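Local coordinates for cupin 2 conserved barrel domain protein (Leptotrichia buccalis, PDB 3RNS) that is of unknown function but folds as two consecutive barrels of the cupin superfamily, whose members often bind metals or small ligands in the barrel, at residues I19-A24 and L41-K46; A45-I50 and E96-L101; R59-F64 and L85-N90; H169-D174 and I207-E212; A175-L180 and A201-N206. All blocks are in the same frame, centred on the assembly; numbering follows the deposited sequence.

Contact 1: I19-A24 and L41-K46; sequences ITSKEA and LFSLAK
I19 reaches across to strand 37-44 with the longer of its two branches. The backbone turns its CB at the strand, and CG1, anti to the backbone N (chi1 -168°), meets S43 CB at 3.9 Å. Beyond it, CD1 settles against the L41 peptide, 3.5 Å from L41 O, and touches L41 CB at 4.0 Å. The other branch, CG2, packs on the ring of F64, which also receives the side chain of L41. A branched aliphatic residue suits this place because it can cover the strand with one arm and an aromatic ring with the other. In the fold, the irregular segment 19-24 follows helix 15-18 and lies over one face of the larger antiparallel sheet of the first cupin barrel, the face carrying L41 and S43; F42 and L44 point from the opposite face. Further along, the contact turns polar. S21 OG, held between its backbone N and carbonyl carbon (chi1 41°), makes a 2.7 Å hydrogen bond with S43 OG, in which either hydroxyl could be the donor. S43 OG is also hydrogen-bonded to N100 ND2, and two small serines let these groups gather between closely spaced chains. A small residue suits the close approach at A45, whose CB lies 3.2 Å from K22 O and 3.4 Å from A24 N. A water then joins the ends of the two segments, accepting from A24 N at 2.8 Å and donating to K46 O at 3.0 Å.

Contact 2: A45-I50 and E96-L101; sequences AKDEEI and EARDNL
D47 and A97 meet through their backbones, D47 N donating to A97 O at 2.7 Å with the donor tilted 31° from the carbonyl plane. A97 N returns a nearly straight bond to E48 O at 3.0 Å. The methyl of A97 sits under the bend of the facing chain, its CB 3.4 Å from A45 O, a close approach that suits a small residue. Alongside, the aliphatic part of K46 passes R98 O, with CG 3.5 Å away. What presents these groups is a type II beta turn from A45 to E48, closed by the bond from E48 N to A45 O; D47 takes its left-handed third position. The turn leads from strand 37-44 into strand 49-52, which begins its antiparallel pairing with strand 93-97 at the non-hydrogen-bonded pair E49 and E96, in the smaller sheet of the first cupin barrel. Outermost is a salt-bridge network. R98 is bent at chi2 and chi3, and its NH1 lies 2.8 Å from D47 OD1, which sits at the edge of the guanidinium and near its plane; as a hydrogen bond this is weak (119°). NH2 faces E96 OE2, modelled so close that the exact length is doubtful. An alanine at E96 would probably leave R98 NH2 without this carboxylate and the guanidinium freer to swing from D47. E49 and E96 lie side by side, with E49 OE2 3.3 Å from E96 OE1, and two carboxylates so near, if both are charged, would probably repel. The arginine between E96 and D47 probably offsets part of that repulsion, and one glutamate might take up a proton more readily than usual.

Contact 3: R59-F64 and L85-N90; sequences RYYYCF and LEITAN
R59 and I87 exchange two backbone hydrogen bonds, R59 N to I87 O at 2.9 Å and I87 N to R59 O at 2.7 Å, both close to straight. Two residues along, Y61 N donates to L85 O at 2.8 Å, and L85 N to Y61 O at 2.9 Å. Two carbonyls gain a further, softer donor: L85 O accepts a CA-H contact from Y60 CA at 3.2 Å, and R59 O one from E86 CA at 3.5 Å. Y60 and E86 form the non-hydrogen-bonded pair between these two hydrogen-bonded pairs, and the backbone of Y60 pairs instead with I106 on the next strand. The pattern is that of neighbouring antiparallel strands, 59-65 and 83-87, in the larger sheet of the first cupin barrel. R59, Y61, L85 and I87 occupy one face, packing against I70, Y93 and I95 of the other sheet of this barrel. The phenol of Y61 would be costly to bury there without partners, but its OH is hydrogen-bonded to both E105 OE2 and Y93 OH. Its ring supplies carbon surface lower down, where CE2 meets I87 CD1 at 3.9 Å. R59 bends away at chi2, and its NH1 donates to E108 O. On the opposite face, Y60 and E86 run side by side in the same direction. E86 CG stands anti to its backbone N (chi1 165°) and lies 3.5 Å from Y60 CE1, approaching the ring obliquely, while the carboxylate of this exposed residue stays alongside, its plane 59° from that of the ring.

Contact 4: H169-D174 and I207-E212; sequences HKAPGD and IPHAVE
H209 sets the edge of its imidazole against the face of H169, with CD2 3.6 Å from H169 NE2 and the two planes 76° apart. This T-shaped pair lies in the second cupin barrel, where the end of strand 165-169 pairs with strand 209-212. The sequence around the histidines partly resembles the two cupin motifs, whose histidines hold a metal in many relatives, so a comparable site is possible but not established. No metal is modelled between the rings; a water bridges them, 2.7 Å from H169 NE2 and 2.8 Å from H209 NE2. The antiparallel pairing puts both side chains on one face of the sheet, and in each CG lies between the backbone N and the carbonyl carbon (chi1 59° and 56°). Two backbone bonds fix the spacing, H169 N to H209 O and H209 N to H169 O, each 2.8 Å, while H169 ND1 is hydrogen-bonded to D167 O. An alanine at H169 would probably leave the bridging water with H209 alone of the two rings, and H209 without the face that limits its turning. H169 O lies over the centre of the H209 ring. K170 runs alongside P208, its CE 4.1 Å from P208 CG.

Contact 5: A175-L180 and A201-N206; sequences ALVTVL and AVLPAN
A175 O takes the shortest polar bond between these strands, from L203 N at 2.7 Å, with V202 CA adding a CA-H contact at 3.2 Å. The return bond runs from A175 N to L203 O, nearly straight at 177°. At the next hydrogen-bonded pair, V177 N reaches A201 O at 2.8 Å and A201 N reaches V177 O at 2.9 Å. A201 O is further surrounded by hydrocarbon, V177 CG2 and L176 CD1 each lying 3.5 Å away. Strands 174-180 and 199-203 are antiparallel neighbours in the larger sheet of the second cupin barrel, and their segments 175-180 and 201-203 run 144° apart. One face carries A175, V177, A201 and L203 and packs against Y186, V188, F193 and V195 of the other sheet of this barrel. Here V177 and L203 cross at about a right angle, V177 CG1 touching L203 CD1 at 3.8 Å. A201 packs on F193 and V195, and A175 on L222, where a methyl is probably enough. The opposite face has the non-hydrogen-bonded pair L176 and V202. L176 CG is anti to its backbone N (chi1 178°), and CD1 beyond it meets V202 CG2 at 3.8 Å; V202 is covered in turn by V5, I7 and V9 from the start of the chain. With aliphatic side chains on both faces, directional bonding between these strands falls to the peptide groups. The buried N-H and C=O groups of A175, V177, A201 and L203 satisfy one another, the backbone of L176 turns to I223, and the side chains contribute close, non-directional packing.

Overall arrangement
From the N terminus, contact 1 closes the loop that holds strand 26-33 and the start of strand 37-44. Contact 2 takes over at the shared A45 and K46 and closes a much longer loop, within which contact 3 falls; L101 of contact 2 packs on C63 of contact 3. Together these three join both sheets of the first barrel and the segment lying over one of them. In the second barrel, contact 4 encloses contact 5, and D174 OD1 probably bonds A205 N between them. No loops cross, the two barrels being in series. Contacts 3 and 5 nonetheless meet, Y62 touching L180, whereas contacts 2 and 4 have centres about 36 Å apart.

Contact 1: I19-A24 and L41-K46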
# COMPACT_ATOMS: atom_id res chain seq x y z
N ILE A 19 12.52 5.78 0.83
CA ILE A 19 12.24 6.80 1.84
C ILE A 19 12.88 6.41 3.17
O ILE A 19 12.70 5.30 3.68
CB ILE A 19 10.69 7.11 2.01
CG1 ILE A 19 10.46 8.37 2.84
CG2 ILE A 19 9.89 5.88 2.62
CD1 ILE A 19 9.11 9.10 2.59
N THR A 20 13.64 7.34 3.71
CA THR A 20 14.41 7.12 4.90
C THR A 20 14.37 8.45 5.72
O THR A 20 14.08 9.51 5.16
CB THR A 20 15.91 6.71 4.51
OG1 THR A 20 16.57 7.84 3.97
CG2 THR A 20 16.01 5.54 3.48
N SER A 21 14.59 8.36 7.03
CA SER A 21 14.71 9.55 7.89
C SER A 21 15.96 9.43 8.79
O SER A 21 16.35 8.35 9.18
CB SER A 21 13.43 9.75 8.72
OG SER A 21 12.89 8.55 9.24
N LYS A 22 16.61 10.54 9.05
CA LYS A 22 17.67 10.58 10.08
C LYS A 22 17.04 10.93 11.42
O LYS A 22 15.83 11.17 11.49
CB LYS A 22 18.72 11.61 9.70
CG LYS A 22 19.52 11.18 8.46
CD LYS A 22 20.28 12.38 7.85
CE LYS A 22 19.34 13.42 7.24
NZ LYS A 22 19.78 13.96 5.93
N GLU A 23 17.86 10.98 12.48
CA GLU A 23 17.35 11.26 13.84
C GLU A 23 16.48 12.49 13.85
O GLU A 23 16.83 13.49 13.26
CB GLU A 23 18.47 11.47 14.91
CG GLU A 23 17.89 11.55 16.37
CD GLU A 23 18.86 12.02 17.47
OE1 GLU A 23 19.94 12.59 17.18
OE2 GLU A 23 18.52 11.82 18.65
N ALA A 24 15.35 12.42 14.55
CA ALA A 24 14.46 13.56 14.77
C ALA A 24 13.76 14.15 13.50
O ALA A 24 13.16 15.22 13.57
CB ALA A 24 15.18 14.64 15.58
N LEU A 41 3.94 8.32 1.11
CA LEU A 41 4.83 7.61 2.01
C LEU A 41 5.37 8.52 3.13
O LEU A 41 5.63 9.71 2.92
CB LEU A 41 6.00 7.02 1.23
CG LEU A 41 5.73 6.18 -0.00
CD1 LEU A 41 7.06 5.86 -0.51
CD2 LEU A 41 4.95 4.86 0.38
N PHE A 42 5.51 7.94 4.32
CA PHE A 42 6.09 8.56 5.49
C PHE A 42 7.19 7.73 6.08
O PHE A 42 7.06 6.49 6.15
CB PHE A 42 5.02 8.73 6.57
CG PHE A 42 4.05 9.85 6.29
CD1 PHE A 42 2.98 9.66 5.46
CD2 PHE A 42 4.26 11.10 6.84
CE1 PHE A 42 2.11 10.70 5.21
CE2 PHE A 42 3.37 12.15 6.60
CZ PHE A 42 2.30 11.94 5.78
N SER A 43 8.27 8.37 6.52
CA SER A 43 9.26 7.74 7.40
C SER A 43 9.45 8.61 8.61
O SER A 43 9.78 9.80 8.48
CB SER A 43 10.59 7.54 6.67
OG SER A 43 11.58 6.99 7.51
N LEU A 44 9.17 8.07 9.79
CA LEU A 44 9.28 8.78 11.05
C LEU A 44 10.44 8.23 11.85
O LEU A 44 10.52 7.04 12.08
CB LEU A 44 8.02 8.58 11.89
CG LEU A 44 6.73 9.26 11.54
CD1 LEU A 44 6.19 8.69 10.23
CD2 LEU A 44 5.71 9.06 12.70
N ALA A 45 11.33 9.10 12.30
CA ALA A 45 12.46 8.68 13.13
C ALA A 45 11.89 8.35 14.48
O ALA A 45 10.80 8.82 14.85
CB ALA A 45 13.53 9.81 13.29
N LYS A 46 12.62 7.54 15.22
CA LYS A 46 12.23 7.15 16.57
C LYS A 46 11.80 8.32 17.38
O LYS A 46 12.45 9.34 17.40
CB LYS A 46 13.40 6.48 17.28
CG LYS A 46 13.06 6.05 18.69
CD LYS A 46 14.29 5.42 19.38
CE LYS A 46 13.95 4.95 20.78
NZ LYS A 46 14.69 3.67 21.10
O HOH W 1 15.01 10.23 16.20

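Contact 2: A45-I50 and E96-L101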
# COMPACT_ATOMS: atom_id res chain seq x y z
N ALA A 45 11.33 9.10 12.30
CA ALA A 45 12.46 8.68 13.13
C ALA A 45 11.89 8.35 14.48
O ALA A 45 10.80 8.82 14.85
CB ALA A 45 13.53 9.81 13.29
N LYS A 46 12.62 7.54 15.22
CA LYS A 46 12.23 7.15 16.57
C LYS A 46 11.80 8.32 17.38
O LYS A 46 12.45 9.34 17.40
CB LYS A 46 13.40 6.48 17.28
CG LYS A 46 13.06 6.05 18.69
CD LYS A 46 14.29 5.42 19.38
CE LYS A 46 13.95 4.95 20.78
NZ LYS A 46 14.69 3.67 21.10
N ASP A 47 10.67 8.15 18.04
CA ASP A 47 10.09 9.12 18.94
C ASP A 47 9.48 10.33 18.27
O ASP A 47 8.96 11.18 18.96
CB ASP A 47 11.03 9.51 20.11
CG ASP A 47 11.21 8.35 21.15
OD1 ASP A 47 10.32 7.46 21.29
OD2 ASP A 47 12.26 8.30 21.80
N GLU A 48 9.49 10.43 16.94
CA GLU A 48 8.78 11.53 16.29
C GLU A 48 7.32 11.18 16.16
O GLU A 48 6.92 10.03 16.32
CB GLU A 48 9.38 11.81 14.90
CG GLU A 48 10.85 12.31 15.00
CD GLU A 48 10.95 13.64 15.76
OE1 GLU A 48 10.33 14.62 15.32
OE2 GLU A 48 11.64 13.72 16.80
N GLU A 49 6.51 12.19 15.84
CA GLU A 49 5.11 11.94 15.56
C GLU A 49 4.50 12.79 14.45
O GLU A 49 4.98 13.87 14.14
CB GLU A 49 4.29 12.11 16.83
CG GLU A 49 4.39 13.46 17.47
CD GLU A 49 3.64 13.49 18.80
OE1 GLU A 49 2.69 14.31 18.89
OE2 GLU A 49 3.97 12.71 19.74
N ILE A 50 3.44 12.27 13.86
CA ILE A 50 2.60 13.07 12.99
C ILE A 50 1.24 13.19 13.71
O ILE A 50 0.79 12.24 14.35
CB ILE A 50 2.53 12.49 11.52
CG1 ILE A 50 1.78 11.17 11.47
CG2 ILE A 50 3.94 12.20 10.97
CD1 ILE A 50 1.97 10.35 10.15
N GLU A 96 2.84 7.90 16.63
CA GLU A 96 4.15 7.98 17.26
C GLU A 96 5.01 6.81 16.82
O GLU A 96 4.60 5.65 16.81
CB GLU A 96 4.04 7.98 18.79
CG GLU A 96 3.28 9.15 19.36
CD GLU A 96 3.32 9.25 20.93
OE1 GLU A 96 2.78 10.22 21.49
OE2 GLU A 96 3.90 8.35 21.58
N ALA A 97 6.23 7.12 16.44
CA ALA A 97 7.20 6.10 16.08
C ALA A 97 7.98 5.62 17.32
O ALA A 97 8.61 6.42 18.00
CB ALA A 97 8.18 6.68 15.03
N ARG A 98 7.98 4.31 17.58
CA ARG A 98 8.76 3.70 18.66
C ARG A 98 10.17 3.35 18.20
O ARG A 98 11.06 3.21 19.00
CB ARG A 98 8.07 2.42 19.17
CG ARG A 98 6.75 2.72 19.83
CD ARG A 98 6.94 3.34 21.23
NE ARG A 98 6.13 4.55 21.36
CZ ARG A 98 6.58 5.79 21.32
NH1 ARG A 98 7.86 6.07 21.19
NH2 ARG A 98 5.71 6.78 21.43
N ASP A 99 10.33 3.21 16.90
CA ASP A 99 11.62 3.04 16.23
C ASP A 99 11.44 3.73 14.84
O ASP A 99 10.63 4.67 14.73
CB ASP A 99 11.92 1.55 16.11
CG ASP A 99 10.79 0.80 15.44
OD1 ASP A 99 10.03 1.43 14.65
OD2 ASP A 99 10.67 -0.43 15.72
N ASN A 100 12.14 3.30 13.79
CA ASN A 100 11.95 3.96 12.48
C ASN A 100 10.70 3.41 11.77
O ASN A 100 10.74 2.36 11.18
CB ASN A 100 13.19 3.76 11.63
CG ASN A 100 13.13 4.53 10.27
OD1 ASN A 100 13.94 4.22 9.41
ND2 ASN A 100 12.21 5.52 10.10
N LEU A 101 9.60 4.14 11.90
CA LEU A 101 8.30 3.72 11.43
C LEU A 101 8.09 4.23 10.02
O LEU A 101 8.27 5.41 9.77
CB LEU A 101 7.23 4.27 12.34
CG LEU A 101 5.82 3.89 11.96
CD1 LEU A 101 5.61 2.33 12.04
CD2 LEU A 101 4.87 4.68 12.83

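Contact 3: R59-F64 and L85-N90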
# COMPACT_ATOMS: atom_id res chain seq x y z
N ARG A 59 -8.65 7.72 6.16
CA ARG A 59 -7.23 7.47 5.98
C ARG A 59 -6.96 6.00 6.28
O ARG A 59 -7.56 5.42 7.21
CB ARG A 59 -6.41 8.31 6.93
CG ARG A 59 -6.58 9.82 6.78
CD ARG A 59 -5.74 10.36 5.65
NE ARG A 59 -5.89 11.81 5.45
CZ ARG A 59 -6.86 12.38 4.72
NH1 ARG A 59 -7.83 11.66 4.17
NH2 ARG A 59 -6.88 13.70 4.57
N TYR A 60 -6.08 5.41 5.49
CA TYR A 60 -5.65 4.04 5.63
C TYR A 60 -4.12 4.05 5.62
O TYR A 60 -3.50 4.83 4.90
CB TYR A 60 -6.14 3.20 4.44
CG TYR A 60 -7.62 3.34 4.20
CD1 TYR A 60 -8.51 2.49 4.80
CD2 TYR A 60 -8.11 4.33 3.38
CE1 TYR A 60 -9.90 2.66 4.63
CE2 TYR A 60 -9.48 4.50 3.19
CZ TYR A 60 -10.37 3.67 3.82
OH TYR A 60 -11.73 3.82 3.61
N TYR A 61 -3.54 3.17 6.42
CA TYR A 61 -2.12 3.05 6.60
C TYR A 61 -1.71 1.63 6.43
O TYR A 61 -2.37 0.73 7.00
CB TYR A 61 -1.74 3.49 8.02
CG TYR A 61 -1.90 4.98 8.19
CD1 TYR A 61 -0.93 5.84 7.72
CD2 TYR A 61 -3.04 5.53 8.78
CE1 TYR A 61 -1.05 7.20 7.84
CE2 TYR A 61 -3.18 6.90 8.91
CZ TYR A 61 -2.17 7.72 8.43
OH TYR A 61 -2.27 9.07 8.49
N TYR A 62 -0.64 1.43 5.66
CA TYR A 62 0.06 0.13 5.62
C TYR A 62 1.47 0.36 6.12
O TYR A 62 2.20 1.23 5.59
CB TYR A 62 0.04 -0.46 4.20
CG TYR A 62 0.85 -1.74 4.12
CD1 TYR A 62 0.41 -2.90 4.76
CD2 TYR A 62 2.09 -1.77 3.52
CE1 TYR A 62 1.14 -4.04 4.77
CE2 TYR A 62 2.85 -2.97 3.50
CZ TYR A 62 2.36 -4.08 4.15
OH TYR A 62 3.03 -5.26 4.18
N CYS A 63 1.88 -0.39 7.14
CA CYS A 63 3.20 -0.22 7.75
C CYS A 63 4.18 -1.19 7.10
O CYS A 63 3.96 -2.43 7.11
CB CYS A 63 3.12 -0.46 9.26
SG CYS A 63 4.68 -0.43 10.07
N PHE A 64 5.26 -0.65 6.54
CA PHE A 64 6.28 -1.46 5.93
C PHE A 64 7.65 -1.42 6.63
O PHE A 64 8.63 -1.93 6.10
CB PHE A 64 6.35 -1.14 4.40
CG PHE A 64 6.79 0.27 4.05
CD1 PHE A 64 5.85 1.32 3.89
CD2 PHE A 64 8.13 0.54 3.76
CE1 PHE A 64 6.26 2.55 3.54
CE2 PHE A 64 8.53 1.79 3.37
CZ PHE A 64 7.61 2.80 3.28
N LEU A 85 -4.26 -0.44 8.87
CA LEU A 85 -5.19 0.24 9.74
C LEU A 85 -6.02 1.27 8.97
O LEU A 85 -5.47 2.04 8.18
CB LEU A 85 -4.40 0.97 10.84
CG LEU A 85 -5.17 1.80 11.89
CD1 LEU A 85 -6.06 0.93 12.75
CD2 LEU A 85 -4.18 2.51 12.74
N GLU A 86 -7.32 1.30 9.24
CA GLU A 86 -8.23 2.31 8.74
C GLU A 86 -8.57 3.28 9.86
O GLU A 86 -8.84 2.87 10.98
CB GLU A 86 -9.55 1.73 8.25
CG GLU A 86 -10.63 2.82 8.08
CD GLU A 86 -11.99 2.36 7.49
OE1 GLU A 86 -12.13 1.22 7.03
OE2 GLU A 86 -12.93 3.20 7.48
N ILE A 87 -8.57 4.57 9.52
CA ILE A 87 -9.00 5.65 10.42
C ILE A 87 -10.12 6.40 9.71
O ILE A 87 -9.91 7.02 8.67
CB ILE A 87 -7.82 6.59 10.77
CG1 ILE A 87 -6.65 5.75 11.33
CG2 ILE A 87 -8.25 7.66 11.74
CD1 ILE A 87 -5.55 6.50 11.97
N THR A 88 -11.33 6.29 10.25
CA THR A 88 -12.49 6.92 9.62
C THR A 88 -12.45 8.48 9.75
O THR A 88 -11.80 9.03 10.63
CB THR A 88 -13.83 6.30 10.15
OG1 THR A 88 -13.87 6.36 11.58
CG2 THR A 88 -13.94 4.83 9.74
N ALA A 89 -13.15 9.15 8.83
CA ALA A 89 -13.30 10.61 8.82
C ALA A 89 -13.80 11.18 10.16
O ALA A 89 -14.48 10.49 10.93
CB ALA A 89 -14.27 11.03 7.69
N ASN A 90 -13.43 12.44 10.41
CA ASN A 90 -13.88 13.20 11.59
C ASN A 90 -13.21 12.75 12.90
O ASN A 90 -13.75 12.93 14.01
CB ASN A 90 -15.42 13.19 11.69
CG ASN A 90 -16.09 13.63 10.38
OD1 ASN A 90 -15.73 14.66 9.81
ND2 ASN A 90 -17.06 12.84 9.91

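Contact 4: H169-D174 and I207-E212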
# COMPACT_ATOMS: atom_id res chain seq x y z
N HIS A 169 -5.41 -6.69 -18.91
CA HIS A 169 -6.62 -5.88 -18.72
C HIS A 169 -6.23 -4.44 -18.37
O HIS A 169 -5.05 -4.14 -18.17
CB HIS A 169 -7.53 -6.50 -17.65
CG HIS A 169 -6.89 -6.63 -16.30
ND1 HIS A 169 -5.87 -7.54 -16.04
CD2 HIS A 169 -7.11 -5.97 -15.14
CE1 HIS A 169 -5.49 -7.41 -14.77
NE2 HIS A 169 -6.24 -6.47 -14.20
N LYS A 170 -7.21 -3.54 -18.37
CA LYS A 170 -6.99 -2.14 -18.06
C LYS A 170 -7.82 -1.72 -16.85
O LYS A 170 -8.91 -2.27 -16.61
CB LYS A 170 -7.40 -1.27 -19.21
CG LYS A 170 -6.68 -1.52 -20.51
CD LYS A 170 -7.28 -0.63 -21.60
CE LYS A 170 -6.56 -0.78 -22.94
NZ LYS A 170 -7.21 -1.78 -23.87
N ALA A 171 -7.30 -0.76 -16.11
CA ALA A 171 -8.06 -0.12 -15.05
C ALA A 171 -8.21 1.34 -15.41
O ALA A 171 -7.36 1.92 -16.10
CB ALA A 171 -7.36 -0.29 -13.69
N PRO A 172 -9.30 1.97 -14.94
CA PRO A 172 -9.49 3.38 -15.24
C PRO A 172 -8.68 4.33 -14.30
O PRO A 172 -8.83 5.56 -14.34
CB PRO A 172 -11.02 3.55 -15.07
CG PRO A 172 -11.43 2.40 -14.07
CD PRO A 172 -10.27 1.50 -13.92
N GLY A 173 -7.83 3.78 -13.46
CA GLY A 173 -6.94 4.60 -12.66
C GLY A 173 -5.56 3.97 -12.59
O GLY A 173 -5.35 2.88 -13.15
N ASP A 174 -4.64 4.67 -11.91
CA ASP A 174 -3.31 4.16 -11.67
C ASP A 174 -3.38 3.25 -10.48
O ASP A 174 -4.00 3.57 -9.48
CB ASP A 174 -2.30 5.28 -11.37
CG ASP A 174 -2.13 6.26 -12.53
OD1 ASP A 174 -1.77 5.82 -13.66
OD2 ASP A 174 -2.39 7.49 -12.30
N ILE A 207 -3.69 1.44 -19.60
CA ILE A 207 -2.66 0.70 -20.29
C ILE A 207 -2.76 -0.76 -19.88
O ILE A 207 -2.84 -1.06 -18.71
CB ILE A 207 -1.26 1.21 -19.95
CG1 ILE A 207 -1.08 2.67 -20.37
CG2 ILE A 207 -0.20 0.35 -20.66
CD1 ILE A 207 -0.89 2.85 -21.83
N PRO A 208 -2.73 -1.69 -20.83
CA PRO A 208 -3.00 -3.03 -20.34
C PRO A 208 -1.91 -3.53 -19.40
O PRO A 208 -0.72 -3.19 -19.58
CB PRO A 208 -3.08 -3.88 -21.61
CG PRO A 208 -3.04 -2.91 -22.79
CD PRO A 208 -2.38 -1.67 -22.26
N HIS A 209 -2.31 -4.31 -18.39
CA HIS A 209 -1.34 -4.99 -17.51
C HIS A 209 -1.83 -6.42 -17.22
O HIS A 209 -3.01 -6.76 -17.44
CB HIS A 209 -1.08 -4.19 -16.20
CG HIS A 209 -2.32 -3.90 -15.43
ND1 HIS A 209 -2.86 -2.63 -15.33
CD2 HIS A 209 -3.16 -4.71 -14.74
CE1 HIS A 209 -3.96 -2.67 -14.60
NE2 HIS A 209 -4.17 -3.92 -14.23
N ALA A 210 -0.92 -7.23 -16.71
CA ALA A 210 -1.21 -8.62 -16.35
C ALA A 210 -0.22 -9.02 -15.25
O ALA A 210 0.76 -8.35 -14.98
CB ALA A 210 -1.06 -9.53 -17.58
N VAL A 211 -0.51 -10.15 -14.63
CA VAL A 211 0.31 -10.69 -13.55
C VAL A 211 0.25 -12.20 -13.55
O VAL A 211 -0.74 -12.80 -13.96
CB VAL A 211 -0.11 -10.14 -12.17
CG1 VAL A 211 -1.48 -10.50 -11.80
CG2 VAL A 211 0.82 -10.61 -11.10
N GLU A 212 1.33 -12.80 -13.10
CA GLU A 212 1.46 -14.22 -13.08
C GLU A 212 2.31 -14.62 -11.89
O GLU A 212 3.34 -13.97 -11.60
CB GLU A 212 2.12 -14.57 -14.41
CG GLU A 212 2.58 -15.92 -14.59
CD GLU A 212 3.31 -16.14 -15.96
OE1 GLU A 212 3.56 -15.16 -16.73
OE2 GLU A 212 3.63 -17.32 -16.24
O HOH W 2 -6.04 -4.59 -12.25
O HOH W 3 -4.51 -0.16 -16.74

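Contact 5: A175-L180 and A201-N206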
# COMPACT_ATOMS: atom_id res chain seq x y z
N ALA A 175 -2.74 2.09 -10.58
CA ALA A 175 -2.70 1.13 -9.50
C ALA A 175 -1.30 1.04 -8.95
O ALA A 175 -0.34 0.84 -9.70
CB ALA A 175 -3.09 -0.22 -9.99
N LEU A 176 -1.19 1.06 -7.65
CA LEU A 176 0.02 0.71 -6.96
C LEU A 176 -0.13 -0.73 -6.42
O LEU A 176 -1.06 -1.02 -5.66
CB LEU A 176 0.26 1.68 -5.78
CG LEU A 176 1.54 1.31 -4.99
CD1 LEU A 176 2.80 1.75 -5.81
CD2 LEU A 176 1.44 1.93 -3.57
N VAL A 177 0.78 -1.60 -6.78
CA VAL A 177 0.80 -2.96 -6.24
C VAL A 177 2.02 -3.09 -5.33
O VAL A 177 3.09 -2.50 -5.61
CB VAL A 177 0.76 -4.02 -7.36
CG1 VAL A 177 -0.55 -3.85 -8.18
CG2 VAL A 177 1.99 -3.93 -8.31
N THR A 178 1.82 -3.76 -4.21
CA THR A 178 2.90 -4.07 -3.28
C THR A 178 2.86 -5.57 -2.97
O THR A 178 1.81 -6.09 -2.56
CB THR A 178 2.76 -3.29 -1.94
OG1 THR A 178 2.61 -1.88 -2.21
CG2 THR A 178 4.02 -3.46 -1.07
N VAL A 179 4.01 -6.23 -3.08
CA VAL A 179 4.06 -7.64 -2.88
C VAL A 179 4.33 -7.89 -1.43
O VAL A 179 5.34 -7.43 -0.90
CB VAL A 179 5.10 -8.32 -3.77
CG1 VAL A 179 5.31 -9.81 -3.37
CG2 VAL A 179 4.64 -8.18 -5.27
N LEU A 180 3.43 -8.66 -0.80
CA LEU A 180 3.49 -8.93 0.64
C LEU A 180 4.22 -10.21 1.00
O LEU A 180 4.60 -10.39 2.16
CB LEU A 180 2.05 -8.99 1.20
CG LEU A 180 1.16 -7.78 0.88
CD1 LEU A 180 -0.25 -8.05 1.37
CD2 LEU A 180 1.76 -6.52 1.55
N ALA A 201 5.12 -1.44 -7.33
CA ALA A 201 5.16 -0.89 -8.69
C ALA A 201 3.86 -0.18 -9.02
O ALA A 201 2.77 -0.53 -8.51
CB ALA A 201 5.45 -2.04 -9.76
N VAL A 202 3.93 0.75 -9.95
CA VAL A 202 2.74 1.40 -10.46
C VAL A 202 2.36 0.82 -11.83
O VAL A 202 3.20 0.73 -12.73
CB VAL A 202 2.92 2.95 -10.56
CG1 VAL A 202 1.68 3.61 -11.22
CG2 VAL A 202 3.15 3.51 -9.18
N LEU A 203 1.10 0.44 -11.97
CA LEU A 203 0.54 -0.01 -13.22
C LEU A 203 -0.32 1.14 -13.66
O LEU A 203 -1.37 1.38 -13.05
CB LEU A 203 -0.29 -1.30 -13.05
CG LEU A 203 0.26 -2.39 -12.12
CD1 LEU A 203 -0.75 -3.57 -11.96
CD2 LEU A 203 1.58 -2.86 -12.67
N PRO A 204 0.10 1.85 -14.71
CA PRO A 204 -0.59 3.08 -15.12
C PRO A 204 -1.96 2.92 -15.77
O PRO A 204 -2.26 1.90 -16.42
CB PRO A 204 0.39 3.73 -16.09
CG PRO A 204 1.12 2.57 -16.69
CD PRO A 204 1.22 1.53 -15.61
N ALA A 205 -2.76 3.97 -15.62
CA ALA A 205 -4.16 4.01 -16.05
C ALA A 205 -4.25 3.74 -17.53
O ALA A 205 -3.41 4.19 -18.28
CB ALA A 205 -4.79 5.42 -15.74
N ASN A 206 -5.28 3.00 -17.92
CA ASN A 206 -5.65 2.86 -19.34
C ASN A 206 -4.62 2.16 -20.23
O ASN A 206 -4.70 2.25 -21.47
CB ASN A 206 -6.03 4.24 -19.93
CG ASN A 206 -7.08 4.96 -19.10
OD1 ASN A 206 -8.07 4.34 -18.66
ND2 ASN A 206 -6.89 6.25 -18.86